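Local coordinates for iron binding protein FbpA (Mannheimia haemolytica, PDB 1Q35) that binds ferric iron in the periplasm, probably to hand it on for uptake into the cell, as a member of the bacterial solute-binding protein 1 family, at residues Leu56-Ser61 / Asn140-Ser145; Thr99-Val104 / Ile194-Tyr199; Lys132-Ser137 / Arg179-Ala184; Val144-Ala149 / Gly226-Ile231. One frame throughout, in Å; residues are numbered along the deposited sequence.

Contact 1 of 4, residues Leu56-Ser61 / Asn140-Ser145; sequences LTVDIS and NSYNVS
Asp59 reaches across to Ser141 and Ser145 at the start of helix 141-168. Its CG is anti to the backbone N (chi1 168°), and this swings the carboxylate toward that helix. CB lies 4.0 Å from Ser141 OG. Next along the chain, CG sits 3.5 Å from Ser145 OG. At the tip the two oxygens part. OD2 packs against Ser141 CB at 3.6 Å and also accepts from Arg62 N. OD1 accepts from Ser145 OG at 2.7 Å, on its syn side and 21° out of the carboxylate plane. Ser61 N gives OD1 a second bond, from well above that plane. This bond caps helix 60-68, with Asp59 as its N-cap. Asn230 ND2 is a further donor to OD1.

Ser145 OG is itself an acceptor. Ser61 OG donates to it at 2.8 Å, so a short hydroxyl relay ends on the carboxylate.

Val58 makes the other half of the contact, against Tyr142. Its CB is 3.4 Å from Tyr142 OH, and its CG2 lies 3.8 Å from Tyr142 CE1. Between the two segments this is van der Waals packing, with Val58 O at the ring edge, near the ring plane. Tyr142 is an iron ligand in another structure of this protein, but no metal is bound here.

The chemistry joins the starts of two helices through one buried carboxylate. Several donors share OD1, which fixes the rotation of the group and would favour its charged form.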
loop_
_atom_site.group_PDB
_atom_site.type_symbol
_atom_site.label_atom_id
_atom_site.label_comp_id
_atom_site.label_asym_id
_atom_site.label_seq_id
_atom_site.Cartn_x
_atom_site.Cartn_y
_atom_site.Cartn_z
ATOM N N LEU A 56 -8.986 -6.750 5.946
ATOM C CA LEU A 56 -7.731 -6.812 5.191
ATOM C C LEU A 56 -7.452 -5.458 4.561
ATOM O O LEU A 56 -8.195 -5.005 3.699
ATOM C CB LEU A 56 -7.800 -7.885 4.102
ATOM C CG LEU A 56 -7.873 -9.330 4.607
ATOM C CD1 LEU A 56 -8.167 -10.274 3.466
ATOM C CD2 LEU A 56 -6.586 -9.733 5.296
ATOM N N THR A 57 -6.378 -4.824 5.018
ATOM C CA THR A 57 -6.054 -3.442 4.677
ATOM C C THR A 57 -4.883 -3.337 3.702
ATOM O O THR A 57 -4.127 -4.294 3.507
ATOM C CB THR A 57 -5.701 -2.693 5.967
ATOM O OG1 THR A 57 -4.675 -3.415 6.662
ATOM C CG2 THR A 57 -6.883 -2.674 6.929
ATOM N N VAL A 58 -4.735 -2.151 3.117
ATOM C CA VAL A 58 -3.644 -1.862 2.183
ATOM C C VAL A 58 -2.845 -0.631 2.590
ATOM O O VAL A 58 -2.030 -0.136 1.809
ATOM C CB VAL A 58 -4.169 -1.660 0.733
ATOM C CG1 VAL A 58 -4.790 -2.940 0.213
ATOM C CG2 VAL A 58 -5.160 -0.512 0.654
ATOM N N ASP A 59 -3.066 -0.129 3.802
ATOM C CA ASP A 59 -2.472 1.135 4.222
ATOM C C ASP A 59 -2.400 1.188 5.751
ATOM O O ASP A 59 -3.387 0.898 6.431
ATOM C CB ASP A 59 -3.319 2.276 3.647
ATOM C CG ASP A 59 -2.993 3.623 4.241
ATOM O OD1 ASP A 59 -1.790 3.958 4.388
ATOM O OD2 ASP A 59 -3.902 4.412 4.582
ATOM N N ILE A 60 -1.242 1.559 6.286
ATOM C CA ILE A 60 -1.082 1.717 7.731
ATOM C C ILE A 60 -2.033 2.764 8.291
ATOM O O ILE A 60 -2.520 2.615 9.410
ATOM C CB ILE A 60 0.382 2.066 8.105
ATOM C CG1 ILE A 60 0.550 2.136 9.629
ATOM C CG2 ILE A 60 0.829 3.394 7.481
ATOM C CD1 ILE A 60 0.361 0.818 10.342
ATOM N N SER A 61 -2.315 3.820 7.535
ATOM C CA SER A 61 -3.185 4.858 8.061
ATOM C C SER A 61 -4.616 4.353 8.265
ATOM O O SER A 61 -5.254 4.712 9.251
ATOM C CB SER A 61 -3.129 6.109 7.199
ATOM O OG SER A 61 -1.811 6.632 7.205
ATOM N N ASN A 140 -6.026 9.843 -2.711
ATOM C CA ASN A 140 -5.867 8.411 -2.562
ATOM C C ASN A 140 -4.920 8.119 -1.404
ATOM O O ASN A 140 -3.885 8.762 -1.273
ATOM C CB ASN A 140 -5.335 7.776 -3.835
ATOM C CG ASN A 140 -5.143 6.308 -3.679
ATOM O OD1 ASN A 140 -6.093 5.527 -3.789
ATOM N ND2 ASN A 140 -3.934 5.918 -3.350
ATOM N N SER A 141 -5.264 7.142 -0.577
ATOM C CA SER A 141 -4.525 6.930 0.670
ATOM C C SER A 141 -3.085 6.487 0.479
ATOM O O SER A 141 -2.256 6.753 1.330
ATOM C CB SER A 141 -5.259 5.962 1.596
ATOM O OG SER A 141 -5.299 4.664 1.056
ATOM N N TYR A 142 -2.754 5.816 -0.621
ATOM C CA TYR A 142 -1.344 5.540 -0.893
ATOM C C TYR A 142 -0.550 6.843 -1.014
ATOM O O TYR A 142 0.576 6.935 -0.531
ATOM C CB TYR A 142 -1.152 4.732 -2.174
ATOM C CG TYR A 142 -1.747 3.344 -2.209
ATOM C CD1 TYR A 142 -1.776 2.523 -1.083
ATOM C CD2 TYR A 142 -2.251 2.834 -3.402
ATOM C CE1 TYR A 142 -2.305 1.245 -1.148
ATOM C CE2 TYR A 142 -2.771 1.549 -3.475
ATOM C CZ TYR A 142 -2.797 0.764 -2.338
ATOM O OH TYR A 142 -3.294 -0.513 -2.357
ATOM N N ASN A 143 -1.120 7.838 -1.685
ATOM C CA ASN A 143 -0.493 9.149 -1.781
ATOM C C ASN A 143 -0.503 9.894 -0.452
ATOM O O ASN A 143 0.509 10.434 -0.041
ATOM C CB ASN A 143 -1.172 10.007 -2.853
ATOM C CG ASN A 143 -0.830 9.573 -4.263
ATOM O OD1 ASN A 143 0.211 8.949 -4.514
ATOM N ND2 ASN A 143 -1.711 9.909 -5.201
ATOM N N VAL A 144 -1.643 9.929 0.227
ATOM C CA VAL A 144 -1.741 10.691 1.463
ATOM C C VAL A 144 -0.756 10.138 2.501
ATOM O O VAL A 144 -0.128 10.908 3.206
ATOM C CB VAL A 144 -3.193 10.756 2.005
ATOM C CG1 VAL A 144 -3.251 11.562 3.296
ATOM C CG2 VAL A 144 -4.128 11.380 0.964
ATOM N N SER A 145 -0.598 8.819 2.586
ATOM C CA SER A 145 0.356 8.255 3.544
ATOM C C SER A 145 1.807 8.582 3.179
ATOM O O SER A 145 2.629 8.794 4.061
ATOM C CB SER A 145 0.134 6.756 3.730
ATOM O OG SER A 145 -1.052 6.547 4.480
#

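Contact 2 of 4, residues Thr99-Val104 / Ile194-Tyr199; sequences TTRARV and IGNSYY. With FMT (formic acid), chain C.
Backbone bonds pair Val104 with Gly195 and Ala102 with Ser197. Val104 N donates to Gly195 O at 2.7 Å, and Gly195 N returns a bond to Val104 O. This is an antiparallel hydrogen-bonded pair. Arg103 and Asn196 form the non-hydrogen-bonded pair beside it. Ser197 N then donates to Ala102 O. Ser197 OG takes the place of a strand carbonyl and accepts from Ala102 N at 3.1 Å, just where strand 192-196 has ended.

The polar side chains of Arg103 and Asn196 stand on the same face of the sheet. Arg103 NH2 makes a weak bond to Asn196 OD1, with the guanidinium and amide planes almost perpendicular. Its stronger partner is Asp178, in a salt bridge. Asn196 ND2 donates to Tyr198 OH at 3.1 Å, in its own amide plane.

Arg101 packs across Tyr198. Tyr198 CE1 lies over one guanidinium face, 3.4 Å from Arg101 CZ, with the two planes 34° apart. Apolar packing adds Ile194 CG2, which lies over one face of the Arg103 guanidinium, 3.6 Å from Arg103 NE.

The formic acid sits near the plane of the Arg101 guanidinium. Arg101 NH1 donates to its O2 at 2.9 Å, and Tyr198 OH adds a weak bond. Arg10 also holds it. Arg101 NH1 has a salt bridge to Glu268 as well.

Tyr198 and Tyr199 bind Fe(3+) in another structure of this protein. The strand pair carries them to the iron site, empty of metal here, consistent with a periplasmic binding protein whose site lies between two lobes.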
loop_
_atom_site.group_PDB
_atom_site.type_symbol
_atom_site.label_atom_id
_atom_site.label_comp_id
_atom_site.label_asym_id
_atom_site.label_seq_id
_atom_site.Cartn_x
_atom_site.Cartn_y
_atom_site.Cartn_z
ATOM N N THR A 99 2.423 -7.889 4.262
ATOM C CA THR A 99 3.448 -7.595 3.257
ATOM C C THR A 99 3.901 -6.163 3.423
ATOM O O THR A 99 3.222 -5.360 4.055
ATOM C CB THR A 99 2.911 -7.727 1.828
ATOM O OG1 THR A 99 1.873 -6.757 1.636
ATOM C CG2 THR A 99 2.283 -9.088 1.564
ATOM N N THR A 100 5.053 -5.841 2.840
ATOM C CA THR A 100 5.406 -4.451 2.594
ATOM C C THR A 100 5.444 -4.197 1.096
ATOM O O THR A 100 5.550 -5.115 0.283
ATOM C CB THR A 100 6.735 -4.010 3.254
ATOM O OG1 THR A 100 7.845 -4.694 2.661
ATOM C CG2 THR A 100 6.763 -4.333 4.744
ATOM N N ARG A 101 5.326 -2.922 0.764
ATOM C CA ARG A 101 5.337 -2.445 -0.608
ATOM C C ARG A 101 6.022 -1.092 -0.602
ATOM O O ARG A 101 5.993 -0.377 0.403
ATOM C CB ARG A 101 3.916 -2.347 -1.176
ATOM C CG ARG A 101 2.934 -1.563 -0.332
ATOM C CD ARG A 101 2.099 -2.411 0.628
ATOM N NE ARG A 101 1.240 -3.381 -0.045
ATOM C CZ ARG A 101 0.053 -3.124 -0.621
ATOM N NH1 ARG A 101 -0.607 -4.116 -1.184
ATOM N NH2 ARG A 101 -0.488 -1.916 -0.648
ATOM N N ALA A 102 6.658 -0.755 -1.713
ATOM C CA ALA A 102 7.313 0.532 -1.867
ATOM C C ALA A 102 6.478 1.422 -2.777
ATOM O O ALA A 102 5.938 0.955 -3.789
ATOM C CB ALA A 102 8.701 0.351 -2.460
ATOM N N ARG A 103 6.370 2.704 -2.443
ATOM C CA ARG A 103 5.761 3.657 -3.364
ATOM C C ARG A 103 6.901 4.289 -4.151
ATOM O O ARG A 103 7.677 5.088 -3.631
ATOM C CB ARG A 103 4.887 4.682 -2.637
ATOM C CG ARG A 103 3.943 5.431 -3.559
ATOM C CD ARG A 103 2.616 5.809 -2.898
ATOM N NE ARG A 103 1.666 6.366 -3.863
ATOM C CZ ARG A 103 0.967 5.647 -4.743
ATOM N NH1 ARG A 103 0.158 6.251 -5.599
ATOM N NH2 ARG A 103 1.074 4.333 -4.786
ATOM N N VAL A 104 7.028 3.854 -5.397
ATOM C CA VAL A 104 8.185 4.138 -6.232
ATOM C C VAL A 104 7.893 5.223 -7.264
ATOM O O VAL A 104 6.768 5.709 -7.369
ATOM C CB VAL A 104 8.667 2.845 -6.933
ATOM C CG1 VAL A 104 9.021 1.787 -5.892
ATOM C CG2 VAL A 104 7.626 2.301 -7.904
ATOM N N ILE A 194 4.125 8.221 -9.896
ATOM C CA ILE A 194 4.255 7.621 -8.573
ATOM C C ILE A 194 3.301 6.437 -8.524
ATOM O O ILE A 194 2.162 6.543 -8.964
ATOM C CB ILE A 194 3.916 8.651 -7.482
ATOM C CG1 ILE A 194 4.905 9.818 -7.517
ATOM C CG2 ILE A 194 3.927 7.979 -6.117
ATOM C CD1 ILE A 194 4.538 10.964 -6.589
ATOM N N GLY A 195 3.758 5.305 -8.006
ATOM C CA GLY A 195 2.898 4.144 -7.866
ATOM C C GLY A 195 3.543 3.071 -7.014
ATOM O O GLY A 195 4.732 3.145 -6.729
ATOM N N ASN A 196 2.777 2.062 -6.621
ATOM C CA ASN A 196 3.318 1.008 -5.775
ATOM C C ASN A 196 4.108 -0.009 -6.603
ATOM O O ASN A 196 3.769 -0.316 -7.755
ATOM C CB ASN A 196 2.216 0.308 -4.975
ATOM C CG ASN A 196 1.701 1.148 -3.819
ATOM O OD1 ASN A 196 2.333 2.119 -3.405
ATOM N ND2 ASN A 196 0.548 0.763 -3.288
ATOM N N SER A 197 5.155 -0.539 -5.986
ATOM C CA SER A 197 6.135 -1.397 -6.634
ATOM C C SER A 197 5.540 -2.676 -7.215
ATOM O O SER A 197 5.856 -3.065 -8.332
ATOM C CB SER A 197 7.229 -1.760 -5.629
ATOM O OG SER A 197 6.677 -2.310 -4.433
ATOM N N TYR A 198 4.688 -3.340 -6.448
ATOM C CA TYR A 198 4.173 -4.651 -6.846
ATOM C C TYR A 198 3.384 -4.580 -8.154
ATOM O O TYR A 198 3.339 -5.551 -8.901
ATOM C CB TYR A 198 3.341 -5.308 -5.721
ATOM C CG TYR A 198 2.206 -4.458 -5.215
ATOM C CD1 TYR A 198 2.415 -3.543 -4.188
ATOM C CD2 TYR A 198 0.938 -4.533 -5.773
ATOM C CE1 TYR A 198 1.408 -2.737 -3.732
ATOM C CE2 TYR A 198 -0.093 -3.724 -5.315
ATOM C CZ TYR A 198 0.160 -2.820 -4.292
ATOM O OH TYR A 198 -0.816 -1.975 -3.821
ATOM N N TYR A 199 2.791 -3.431 -8.449
ATOM C CA TYR A 199 2.062 -3.275 -9.707
ATOM C C TYR A 199 2.950 -3.469 -10.941
ATOM O O TYR A 199 2.458 -3.888 -11.982
ATOM C CB TYR A 199 1.354 -1.914 -9.781
ATOM C CG TYR A 199 0.149 -1.810 -8.873
ATOM C CD1 TYR A 199 0.063 -0.811 -7.909
ATOM C CD2 TYR A 199 -0.908 -2.705 -8.977
ATOM C CE1 TYR A 199 -1.037 -0.712 -7.068
ATOM C CE2 TYR A 199 -2.010 -2.614 -8.137
ATOM C CZ TYR A 199 -2.067 -1.611 -7.193
ATOM O OH TYR A 199 -3.152 -1.501 -6.353
HETATM C C FMT C . -3.886 -3.667 -3.414
HETATM O O1 FMT C . -4.743 -4.618 -3.079
HETATM O O2 FMT C . -2.710 -3.797 -3.123
#

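Contact 3 of 4, residues Lys132-Ser137 / Arg179-Ala184; sequences KVCVRS and RDQVKA. With FMT (formic acid), chain D.
No direct hydrogen bond joins Cys134, Val135 and Arg136 to the helix residue Gln181, although a buried amide lies against their backbone. A water lies between them, 2.7 Å from Gln181 OE1 and 3.2 Å from Val135 O. It cannot donate to all its neighbours at once, so the bridge may be partial.

Gln181 is bent at chi2 (-53°), which lays its amide over the Val135-Arg136 peptide. OE1 comes 3.3 Å from Cys134 CB. CD lies 3.7 Å from Arg136 N, and NE2 packs near Arg136 CB. The amide finds its direct partners elsewhere: NE2 donates to the carbonyls of Gln175 and Gly177, and OE1 accepts from Arg172. These bonds help hold it there.

One turn on, Ala184 CB touches Cys134 SG at 3.8 Å in the conformer given. That sulfur is in the disulfide with Cys190.

At the start of the helix segment, a formic acid O2 accepts from both Arg179 N and Arg179 NE, the latter at 2.8 Å. Both N-H...O2 bonds are almost straight (170°). Asp178 N holds the same molecule. Its O1 lies 3.2 Å from Arg136 NH1, so it sits between the two segments.

Helix 178-187 thus lies against strand 133-134, which runs parallel to strand 192-196. This is helix-on-sheet packing of the alpha/beta kind found in periplasmic binding protein domains, with the Cys134-Cys190 disulfide beside it.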
loop_
_atom_site.group_PDB
_atom_site.type_symbol
_atom_site.label_atom_id
_atom_site.label_comp_id
_atom_site.label_asym_id
_atom_site.label_seq_id
_atom_site.Cartn_x
_atom_site.Cartn_y
_atom_site.Cartn_z
ATOM N N LYS A 132 5.382 16.883 -17.045
ATOM C CA LYS A 132 5.960 15.549 -17.227
ATOM C C LYS A 132 5.531 14.509 -16.188
ATOM O O LYS A 132 5.925 13.360 -16.308
ATOM C CB LYS A 132 7.495 15.634 -17.251
ATOM C CG LYS A 132 8.072 16.312 -18.494
ATOM C CD LYS A 132 9.598 16.298 -18.480
ATOM C CE LYS A 132 10.203 16.669 -19.836
ATOM N NZ LYS A 132 9.709 17.973 -20.369
ATOM N N VAL A 133 4.719 14.886 -15.204
ATOM C CA VAL A 133 4.427 13.994 -14.078
ATOM C C VAL A 133 2.962 13.549 -14.070
ATOM O O VAL A 133 2.067 14.348 -14.304
ATOM C CB VAL A 133 4.784 14.669 -12.741
ATOM C CG1 VAL A 133 4.627 13.685 -11.577
ATOM C CG2 VAL A 133 6.206 15.238 -12.796
ATOM N N CYS A 134 2.732 12.265 -13.807
ATOM C CA CYS A 134 1.386 11.713 -13.633
ATOM C C CYS A 134 1.257 11.105 -12.237
ATOM O O CYS A 134 2.117 10.338 -11.807
ATOM C CB CYS A 134 1.150 10.521 -14.579
ATOM S SG CYS A 134 0.605 10.749 -16.284
ATOM N N VAL A 135 0.183 11.441 -11.538
ATOM C CA VAL A 135 -0.140 10.807 -10.267
ATOM C C VAL A 135 -1.655 10.663 -10.172
ATOM O O VAL A 135 -2.406 11.529 -10.638
ATOM C CB VAL A 135 0.456 11.551 -9.065
ATOM C CG1 VAL A 135 -0.224 12.864 -8.858
ATOM C CG2 VAL A 135 0.387 10.686 -7.805
ATOM N N ARG A 136 -2.106 9.561 -9.585
ATOM C CA ARG A 136 -3.523 9.395 -9.284
ATOM C C ARG A 136 -3.964 10.432 -8.250
ATOM O O ARG A 136 -3.145 11.177 -7.715
ATOM C CB ARG A 136 -3.808 7.987 -8.774
ATOM C CG ARG A 136 -3.365 7.757 -7.338
ATOM C CD ARG A 136 -3.385 6.322 -6.917
ATOM N NE ARG A 136 -4.730 5.758 -6.927
ATOM C CZ ARG A 136 -4.986 4.477 -6.750
ATOM N NH1 ARG A 136 -3.988 3.618 -6.583
ATOM N NH2 ARG A 136 -6.242 4.053 -6.760
ATOM N N SER A 137 -5.261 10.482 -7.986
ATOM C CA SER A 137 -5.815 11.425 -7.018
ATOM C C SER A 137 -4.908 11.633 -5.809
ATOM O O SER A 137 -4.473 10.675 -5.173
ATOM C CB SER A 137 -7.175 10.942 -6.528
ATOM O OG SER A 137 -7.669 11.801 -5.511
ATOM N N ARG A 179 -1.471 1.634 -11.976
ATOM C CA ARG A 179 -1.129 1.034 -13.273
ATOM C C ARG A 179 -1.453 1.978 -14.426
ATOM O O ARG A 179 -0.707 2.051 -15.402
ATOM C CB ARG A 179 -1.836 -0.302 -13.472
ATOM C CG ARG A 179 -1.344 -1.393 -12.529
ATOM C CD ARG A 179 -2.237 -2.611 -12.490
ATOM N NE ARG A 179 -3.558 -2.277 -11.961
ATOM C CZ ARG A 179 -4.634 -3.048 -12.060
ATOM N NH1 ARG A 179 -4.573 -4.228 -12.659
ATOM N NH2 ARG A 179 -5.785 -2.627 -11.556
ATOM N N ASP A 180 -2.550 2.715 -14.301
ATOM C CA ASP A 180 -2.968 3.646 -15.341
ATOM C C ASP A 180 -1.918 4.720 -15.613
ATOM O O ASP A 180 -1.787 5.181 -16.746
ATOM C CB ASP A 180 -4.270 4.357 -14.957
ATOM C CG ASP A 180 -5.482 3.464 -15.047
ATOM O OD1 ASP A 180 -5.546 2.621 -15.962
ATOM O OD2 ASP A 180 -6.431 3.552 -14.244
ATOM N N GLN A 181 -1.164 5.129 -14.593
ATOM C CA GLN A 181 -0.133 6.142 -14.804
ATOM C C GLN A 181 1.003 5.587 -15.651
ATOM O O GLN A 181 1.617 6.320 -16.429
ATOM C CB GLN A 181 0.445 6.696 -13.495
ATOM C CG GLN A 181 -0.542 6.964 -12.375
ATOM C CD GLN A 181 -1.697 7.844 -12.797
ATOM O OE1 GLN A 181 -1.494 8.902 -13.381
ATOM N NE2 GLN A 181 -2.912 7.415 -12.483
ATOM N N VAL A 182 1.300 4.304 -15.481
ATOM C CA VAL A 182 2.340 3.647 -16.273
ATOM C C VAL A 182 1.865 3.420 -17.719
ATOM O O VAL A 182 2.649 3.537 -18.660
ATOM C CB VAL A 182 2.839 2.351 -15.598
ATOM C CG1 VAL A 182 3.934 1.708 -16.431
ATOM C CG2 VAL A 182 3.347 2.670 -14.179
ATOM N N LYS A 183 0.581 3.132 -17.914
ATOM C CA LYS A 183 0.007 3.133 -19.258
ATOM C C LYS A 183 0.225 4.491 -19.917
ATOM O O LYS A 183 0.564 4.567 -21.098
ATOM C CB LYS A 183 -1.487 2.812 -19.200
ATOM C CG LYS A 183 -2.159 2.673 -20.565
ATOM C CD LYS A 183 -3.654 2.430 -20.429
ATOM C CE LYS A 183 -4.281 1.994 -21.745
ATOM N NZ LYS A 183 -5.768 2.099 -21.713
ATOM N N ALA A 184 0.041 5.562 -19.154
ATOM C CA ALA A 184 0.218 6.909 -19.675
ATOM C C ALA A 184 1.677 7.179 -20.039
ATOM O O ALA A 184 1.942 7.880 -21.006
ATOM C CB ALA A 184 -0.294 7.937 -18.681
HETATM C C FMT D . -3.959 0.051 -9.386
HETATM O O1 FMT D . -3.896 1.116 -8.608
HETATM O O2 FMT D . -3.557 0.140 -10.538
HETATM O O HOH W 1 -3.317 10.922 -13.694
#

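Contact 4 of 4, residues Val144-Ala149 / Gly226-Ile231; sequences VSLFAA and GTHKNI
Helix-on-sheet packing, as in the alpha/beta lobes of the periplasmic binding protein fold, brings Leu146 and Ser145 of helix 141-168 against His228 and Asn230 of strand 228-236. The axes of helix 144-149 and strand 228-231 are 9.2 Å apart at closest approach, with their directions at 128°.

The imidazole of His228 is the main filler. Its CG is anti to the backbone N (chi1 174°), which carries the ring out from the strand to the helix. One face lies on the helix backbone. Leu146 CA sits 3.8 Å from the ring centroid, 15° off the normal, a CH-pi contact. Leu146 CD1 reaches round to the root of the ring, 3.6 Å from His228 CB. Ala149 CB, one turn later, meets His228 ND1 at 3.9 Å. His228 CE1 lies 3.5 Å from Ser145 O.

No hydrogen bond crosses between the segments, so this is contact by shape. Ile297 of helix 294-298 also packs on His228 and Ser145.

Asn230 turns its own OD1 back to Ile231 N, a bond of 2.8 Å. The same OD1 accepts from Ile60 N. On the helix side, Asn230 ND2 stops 3.7 Å from Ser145 CB.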
loop_
_atom_site.group_PDB
_atom_site.type_symbol
_atom_site.label_atom_id
_atom_site.label_comp_id
_atom_site.label_asym_id
_atom_site.label_seq_id
_atom_site.Cartn_x
_atom_site.Cartn_y
_atom_site.Cartn_z
ATOM N N VAL A 144 -1.643 9.929 0.227
ATOM C CA VAL A 144 -1.741 10.691 1.463
ATOM C C VAL A 144 -0.756 10.138 2.501
ATOM O O VAL A 144 -0.128 10.908 3.206
ATOM C CB VAL A 144 -3.193 10.756 2.005
ATOM C CG1 VAL A 144 -3.251 11.562 3.296
ATOM C CG2 VAL A 144 -4.128 11.380 0.964
ATOM N N SER A 145 -0.598 8.819 2.586
ATOM C CA SER A 145 0.356 8.255 3.544
ATOM C C SER A 145 1.807 8.582 3.179
ATOM O O SER A 145 2.629 8.794 4.061
ATOM C CB SER A 145 0.134 6.756 3.730
ATOM O OG SER A 145 -1.052 6.547 4.480
ATOM N N LEU A 146 2.129 8.646 1.889
ATOM C CA LEU A 146 3.427 9.159 1.466
ATOM C C LEU A 146 3.626 10.600 1.947
ATOM O O LEU A 146 4.658 10.935 2.520
ATOM C CB LEU A 146 3.560 9.082 -0.057
ATOM C CG LEU A 146 4.758 9.800 -0.685
ATOM C CD1 LEU A 146 6.088 9.221 -0.223
ATOM C CD2 LEU A 146 4.652 9.746 -2.199
ATOM N N PHE A 147 2.639 11.458 1.710
ATOM C CA PHE A 147 2.731 12.853 2.129
ATOM C C PHE A 147 2.811 12.975 3.657
ATOM O O PHE A 147 3.459 13.881 4.176
ATOM C CB PHE A 147 1.553 13.680 1.585
ATOM C CG PHE A 147 1.317 13.541 0.094
ATOM C CD1 PHE A 147 0.035 13.661 -0.408
ATOM C CD2 PHE A 147 2.352 13.302 -0.801
ATOM C CE1 PHE A 147 -0.224 13.537 -1.765
ATOM C CE2 PHE A 147 2.100 13.179 -2.165
ATOM C CZ PHE A 147 0.812 13.309 -2.646
ATOM N N ALA A 148 2.163 12.052 4.360
ATOM C CA ALA A 148 2.200 12.008 5.815
ATOM C C ALA A 148 3.612 11.738 6.326
ATOM O O ALA A 148 4.061 12.375 7.273
ATOM C CB ALA A 148 1.241 10.957 6.327
ATOM N N ALA A 149 4.319 10.808 5.685
ATOM C CA ALA A 149 5.718 10.568 6.021
ATOM C C ALA A 149 6.540 11.835 5.776
ATOM O O ALA A 149 7.402 12.195 6.577
ATOM C CB ALA A 149 6.280 9.410 5.215
ATOM N N GLY A 226 15.143 7.987 1.820
ATOM C CA GLY A 226 14.992 6.764 1.059
ATOM C C GLY A 226 13.625 6.575 0.429
ATOM O O GLY A 226 12.944 7.527 0.056
ATOM N N THR A 227 13.223 5.319 0.323
ATOM C CA THR A 227 11.983 4.931 -0.326
ATOM C C THR A 227 10.893 4.709 0.714
ATOM O O THR A 227 11.101 4.021 1.711
ATOM C CB THR A 227 12.216 3.647 -1.134
ATOM O OG1 THR A 227 13.024 3.931 -2.286
ATOM C CG2 THR A 227 10.919 3.084 -1.690
ATOM N N HIS A 228 9.733 5.301 0.465
ATOM C CA HIS A 228 8.550 5.115 1.289
ATOM C C HIS A 228 8.034 3.688 1.198
ATOM O O HIS A 228 7.808 3.162 0.109
ATOM C CB HIS A 228 7.462 6.094 0.834
ATOM C CG HIS A 228 6.131 5.912 1.498
ATOM N ND1 HIS A 228 5.861 6.342 2.781
ATOM C CD2 HIS A 228 4.979 5.369 1.035
ATOM C CE1 HIS A 228 4.602 6.065 3.078
ATOM N NE2 HIS A 228 4.042 5.479 2.035
ATOM N N LYS A 229 7.869 3.074 2.366
ATOM C CA LYS A 229 7.253 1.765 2.516
ATOM C C LYS A 229 5.923 1.872 3.241
ATOM O O LYS A 229 5.750 2.677 4.155
ATOM C CB LYS A 229 8.158 0.842 3.332
ATOM C CG LYS A 229 9.528 0.614 2.756
ATOM C CD LYS A 229 9.491 -0.119 1.448
ATOM C CE LYS A 229 8.941 -1.533 1.554
ATOM N NZ LYS A 229 9.694 -2.357 2.529
ATOM N N ASN A 230 4.989 1.028 2.837
ATOM C CA ASN A 230 3.707 0.888 3.518
ATOM C C ASN A 230 3.381 -0.619 3.554
ATOM O O ASN A 230 4.130 -1.429 3.008
ATOM C CB ASN A 230 2.662 1.736 2.770
ATOM C CG ASN A 230 1.429 2.094 3.606
ATOM O OD1 ASN A 230 1.130 1.470 4.631
ATOM N ND2 ASN A 230 0.691 3.104 3.144
ATOM N N ILE A 231 2.299 -0.999 4.220
ATOM C CA ILE A 231 1.983 -2.410 4.434
ATOM C C ILE A 231 0.601 -2.789 3.958
ATOM O O ILE A 231 -0.327 -1.978 4.006
ATOM C CB ILE A 231 2.066 -2.781 5.944
ATOM C CG1 ILE A 231 1.239 -1.828 6.824
ATOM C CG2 ILE A 231 3.504 -2.830 6.405
ATOM C CD1 ILE A 231 0.749 -2.471 8.113
#

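How the contacts relate
From the N terminus, strand 54-57 and the start of helix 60-68 come first, and contact 1 closes a loop from them to helix 141-168. Contact 2 starts within that loop, on strand 96-108, and ends past it, so the two cross. Contact 3 is nested inside contact 2 and crosses contact 1. Contact 4 begins on Val144 and Ser145, where contact 1 ends, and runs on to strand 228-236, crossing contacts 2 and 3. All four reach the same mixed sheet. Strands 96-108 and 228-236 are neighbours in it. Asn143 binds Arg103 and Ser137, tying contact 1 to contacts 2 and 3. Tyr142 and Tyr198 meet at their hydroxyls, where contacts 1 and 2 share the iron site.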